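Local coordinates for acyl-CoA dehydrogenase domain protein Tcur3483 (PDB 6WY9) that binds FAD and, like other members of the acyl-CoA dehydrogenase family, probably oxidises a CH-CH group of its substrate, at residues V141-Y146 with N182-I187. Numbering follows the deposited sequence.
With FDA (dihydroflavine-adenine dinucleotide), chain C.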
loop_
_atom_site.group_PDB
_atom_site.type_symbol
_atom_site.label_atom_id
_atom_site.label_comp_id
_atom_site.label_asym_id
_atom_site.label_seq_id
_atom_site.Cartn_x
_atom_site.Cartn_y
_atom_site.Cartn_z
ATOM N N VAL A 141 -1.016 -40.129 -12.784
ATOM C CA VAL A 141 -0.940 -38.827 -12.134
ATOM C C VAL A 141 0.336 -38.772 -11.307
ATOM O O VAL A 141 0.746 -39.777 -10.715
ATOM C CB VAL A 141 -2.187 -38.534 -11.268
ATOM C CG1 VAL A 141 -1.932 -37.351 -10.299
ATOM C CG2 VAL A 141 -3.408 -38.238 -12.163
ATOM N N PHE A 142 0.976 -37.599 -11.298
ATOM C CA PHE A 142 2.240 -37.351 -10.625
ATOM C C PHE A 142 2.031 -36.394 -9.471
ATOM O O PHE A 142 1.143 -35.544 -9.513
ATOM C CB PHE A 142 3.283 -36.723 -11.556
ATOM C CG PHE A 142 4.120 -37.733 -12.332
ATOM C CD1 PHE A 142 3.609 -38.351 -13.452
ATOM C CD2 PHE A 142 5.434 -38.037 -11.943
ATOM C CE1 PHE A 142 4.378 -39.283 -14.176
ATOM C CE2 PHE A 142 6.207 -38.953 -12.661
ATOM C CZ PHE A 142 5.663 -39.574 -13.785
ATOM N N ALA A 143 2.891 -36.497 -8.463
ATOM C CA ALA A 143 2.961 -35.494 -7.415
ATOM C C ALA A 143 4.403 -34.985 -7.332
ATOM O O ALA A 143 5.348 -35.702 -7.671
ATOM C CB ALA A 143 2.444 -36.074 -6.070
ATOM N N ILE A 144 4.573 -33.720 -6.924
ATOM C CA ILE A 144 5.893 -33.082 -6.909
ATOM C C ILE A 144 6.527 -33.261 -5.534
ATOM O O ILE A 144 6.001 -32.765 -4.527
ATOM C CB ILE A 144 5.821 -31.581 -7.249
ATOM C CG1 ILE A 144 5.227 -31.313 -8.634
ATOM C CG2 ILE A 144 7.257 -31.011 -7.203
ATOM C CD1 ILE A 144 6.024 -31.961 -9.767
ATOM N N GLY A 145 7.699 -33.878 -5.503
ATOM C CA GLY A 145 8.408 -34.079 -4.253
ATOM C C GLY A 145 9.652 -33.217 -4.118
ATOM O O GLY A 145 10.766 -33.721 -4.286
ATOM N N TYR A 146 9.487 -31.915 -3.835
ATOM C CA TYR A 146 10.641 -31.033 -3.632
ATOM C C TYR A 146 10.894 -30.734 -2.156
ATOM O O TYR A 146 11.951 -31.082 -1.600
ATOM C CB TYR A 146 10.430 -29.717 -4.384
ATOM C CG TYR A 146 10.459 -29.827 -5.888
ATOM C CD1 TYR A 146 10.987 -30.944 -6.524
ATOM C CD2 TYR A 146 9.954 -28.797 -6.667
ATOM C CE1 TYR A 146 10.999 -31.022 -7.902
ATOM C CE2 TYR A 146 9.976 -28.869 -8.010
ATOM C CZ TYR A 146 10.481 -29.974 -8.633
ATOM O OH TYR A 146 10.474 -29.987 -10.008
ATOM N N ASN A 182 -1.301 -38.733 -1.990
ATOM C CA ASN A 182 -2.264 -39.772 -1.618
ATOM C C ASN A 182 -3.057 -40.303 -2.809
ATOM O O ASN A 182 -3.640 -41.392 -2.714
ATOM C CB ASN A 182 -3.239 -39.233 -0.557
ATOM C CG ASN A 182 -3.939 -37.920 -0.993
ATOM O OD1 ASN A 182 -3.320 -37.023 -1.560
ATOM N ND2 ASN A 182 -5.234 -37.821 -0.721
ATOM N N THR A 183 -3.105 -39.559 -3.923
ATOM C CA THR A 183 -3.868 -39.969 -5.101
ATOM C C THR A 183 -3.006 -40.184 -6.329
ATOM O O THR A 183 -3.532 -40.615 -7.353
ATOM C CB THR A 183 -4.961 -38.927 -5.455
ATOM O OG1 THR A 183 -4.364 -37.670 -5.814
ATOM C CG2 THR A 183 -5.893 -38.703 -4.283
ATOM N N ALA A 184 -1.715 -39.886 -6.263
ATOM C CA ALA A 184 -0.809 -40.021 -7.393
ATOM C C ALA A 184 -0.298 -41.461 -7.525
ATOM O O ALA A 184 -0.320 -42.248 -6.574
ATOM C CB ALA A 184 0.380 -39.065 -7.248
ATOM N N ASP A 185 0.169 -41.786 -8.734
ATOM C CA ASP A 185 0.857 -43.038 -9.017
ATOM C C ASP A 185 2.371 -42.922 -8.942
ATOM O O ASP A 185 3.044 -43.951 -8.789
ATOM C CB ASP A 185 0.497 -43.541 -10.415
ATOM C CG ASP A 185 -0.987 -43.593 -10.644
ATOM O OD1 ASP A 185 -1.677 -44.371 -9.956
ATOM O OD2 ASP A 185 -1.466 -42.835 -11.503
ATOM N N TYR A 186 2.922 -41.712 -9.089
ATOM C CA TYR A 186 4.368 -41.509 -9.067
ATOM C C TYR A 186 4.709 -40.169 -8.434
ATOM O O TYR A 186 3.973 -39.189 -8.589
ATOM C CB TYR A 186 4.970 -41.532 -10.464
ATOM C CG TYR A 186 4.772 -42.839 -11.191
ATOM C CD1 TYR A 186 5.583 -43.942 -10.915
ATOM C CD2 TYR A 186 3.791 -42.961 -12.156
ATOM C CE1 TYR A 186 5.401 -45.132 -11.586
ATOM C CE2 TYR A 186 3.605 -44.141 -12.835
ATOM C CZ TYR A 186 4.412 -45.220 -12.549
ATOM O OH TYR A 186 4.214 -46.387 -13.233
ATOM N N ILE A 187 5.850 -40.137 -7.736
ATOM C CA ILE A 187 6.425 -38.913 -7.198
ATOM C C ILE A 187 7.554 -38.464 -8.117
ATOM O O ILE A 187 8.432 -39.260 -8.490
ATOM C CB ILE A 187 6.943 -39.109 -5.757
ATOM C CG1 ILE A 187 5.918 -39.874 -4.913
ATOM C CG2 ILE A 187 7.234 -37.762 -5.111
ATOM C CD1 ILE A 187 4.593 -39.108 -4.633
HETATM P PA FDA C . 10.273 -21.138 4.441
HETATM O O1A FDA C . 10.393 -21.396 5.910
HETATM O O2A FDA C . 11.446 -21.486 3.510
HETATM O O5B FDA C . 10.112 -19.467 4.224
HETATM C C5B FDA C . 9.002 -19.046 4.972
HETATM C C4B FDA C . 8.819 -17.545 4.681
HETATM O O4B FDA C . 10.162 -16.916 4.947
HETATM C C3B FDA C . 8.614 -17.238 3.196
HETATM O O3B FDA C . 7.282 -17.243 2.837
HETATM C C2B FDA C . 9.119 -15.809 3.114
HETATM O O2B FDA C . 8.229 -14.821 3.759
HETATM C C1B FDA C . 10.402 -15.824 4.002
HETATM N N9A FDA C . 11.651 -16.019 3.269
HETATM C C8A FDA C . 12.274 -17.225 2.891
HETATM N N7A FDA C . 13.441 -17.025 2.290
HETATM C C5A FDA C . 13.596 -15.656 2.262
HETATM C C6A FDA C . 14.617 -14.854 1.727
HETATM N N6A FDA C . 15.696 -15.390 1.126
HETATM N N1A FDA C . 14.543 -13.508 1.813
HETATM C C2A FDA C . 13.419 -13.038 2.430
HETATM N N3A FDA C . 12.357 -13.675 2.980
HETATM C C4A FDA C . 12.495 -15.006 2.883
HETATM N N1 FDA C . 6.066 -28.442 -2.211
HETATM C C2 FDA C . 6.402 -29.595 -2.950
HETATM O O2 FDA C . 7.577 -30.024 -2.947
HETATM N N3 FDA C . 5.366 -30.193 -3.659
HETATM C C4 FDA C . 4.029 -29.732 -3.673
HETATM O O4 FDA C . 3.183 -30.345 -4.311
HETATM C C4X FDA C . 3.775 -28.553 -2.889
HETATM N N5 FDA C . 2.480 -28.035 -2.846
HETATM C C5X FDA C . 2.130 -27.261 -1.771
HETATM C C6 FDA C . 0.840 -27.068 -1.442
HETATM C C7 FDA C . 0.524 -26.281 -0.307
HETATM C C7M FDA C . -0.847 -26.107 0.010
HETATM C C8 FDA C . 1.474 -25.693 0.444
HETATM C C8M FDA C . 1.147 -24.863 1.621
HETATM C C9 FDA C . 2.802 -25.861 0.090
HETATM C C9A FDA C . 3.122 -26.655 -1.006
HETATM N N10 FDA C . 4.463 -26.838 -1.385
HETATM C C10 FDA C . 4.751 -27.952 -2.178
HETATM C "C1'" FDA C . 5.536 -26.290 -0.506
HETATM C "C2'" FDA C . 6.029 -24.898 -0.988
HETATM O "O2'" FDA C . 6.768 -25.016 -2.108
HETATM C "C3'" FDA C . 6.862 -24.343 0.255
HETATM O "O3'" FDA C . 6.005 -24.024 1.332
HETATM C "C4'" FDA C . 7.714 -23.152 -0.158
HETATM O "O4'" FDA C . 8.717 -23.630 -0.987
HETATM C "C5'" FDA C . 8.217 -22.441 1.127
HETATM O "O5'" FDA C . 9.028 -23.344 1.821
HETATM P P FDA C . 8.687 -23.254 3.421
HETATM O O1P FDA C . 7.266 -23.535 3.517
HETATM O O2P FDA C . 9.696 -24.142 4.132
HETATM O O3P FDA C . 8.875 -21.685 3.926
#
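With chi1 at -51°, the carboxylate of Asp185 lies beside its own backbone N, from where OD2 reaches Val141 N; Phe142 and Tyr186 likewise turn their rings to the backbone-N side of CB, and the two meet on one face of the sheet. Asp185 OD2 accepts a hydrogen bond from Val141 N at 3.0 Å, on the anti side of the carboxylate, while Asp185 N returns a bond to Val141 O at 2.9 Å. The same Val141 O takes a second, weak bond from Tyr186 N, so two successive amides share one carbonyl where the strands begin to pair. OD2 also forms a salt bridge with Arg63 of helix 62-71. With alanine here instead of Asp185, the Val141 amide is likely to lose its acceptor and the Arg63 guanidinium its carboxylate mate. One step along, Ala143 N donates to Tyr186 O at 2.9 Å, nearly in line with the C=O, and continues the parallel pairing, which Gly145 extends to Trp188 and Ala190. Tyr186 CB sits over a face of the Phe142 ring, toward its rim, in a CH-pi contact 3.9 Å from the centroid. The two rings are oblique, with planes 32° apart. On the other face, that of Ala143 and Ile187, Ala143 CB rests against both Ala184 CB at 3.8 Å and Ile187 CD1 at 4.0 Å. Ile187 CG2 lies close to Gly145 N, where there is no side chain. From the same strand, Ile144 O accepts a hydrogen bond from flavin N3, and Tyr146 N donates to flavin O2 at 2.8 Å. Strand 142-145, an outermost strand of the mixed sheet within this chain, and the Tyr146 that follows it supply the backbone grip on the flavin pyrimidine characteristic of the acyl-CoA dehydrogenase middle domain.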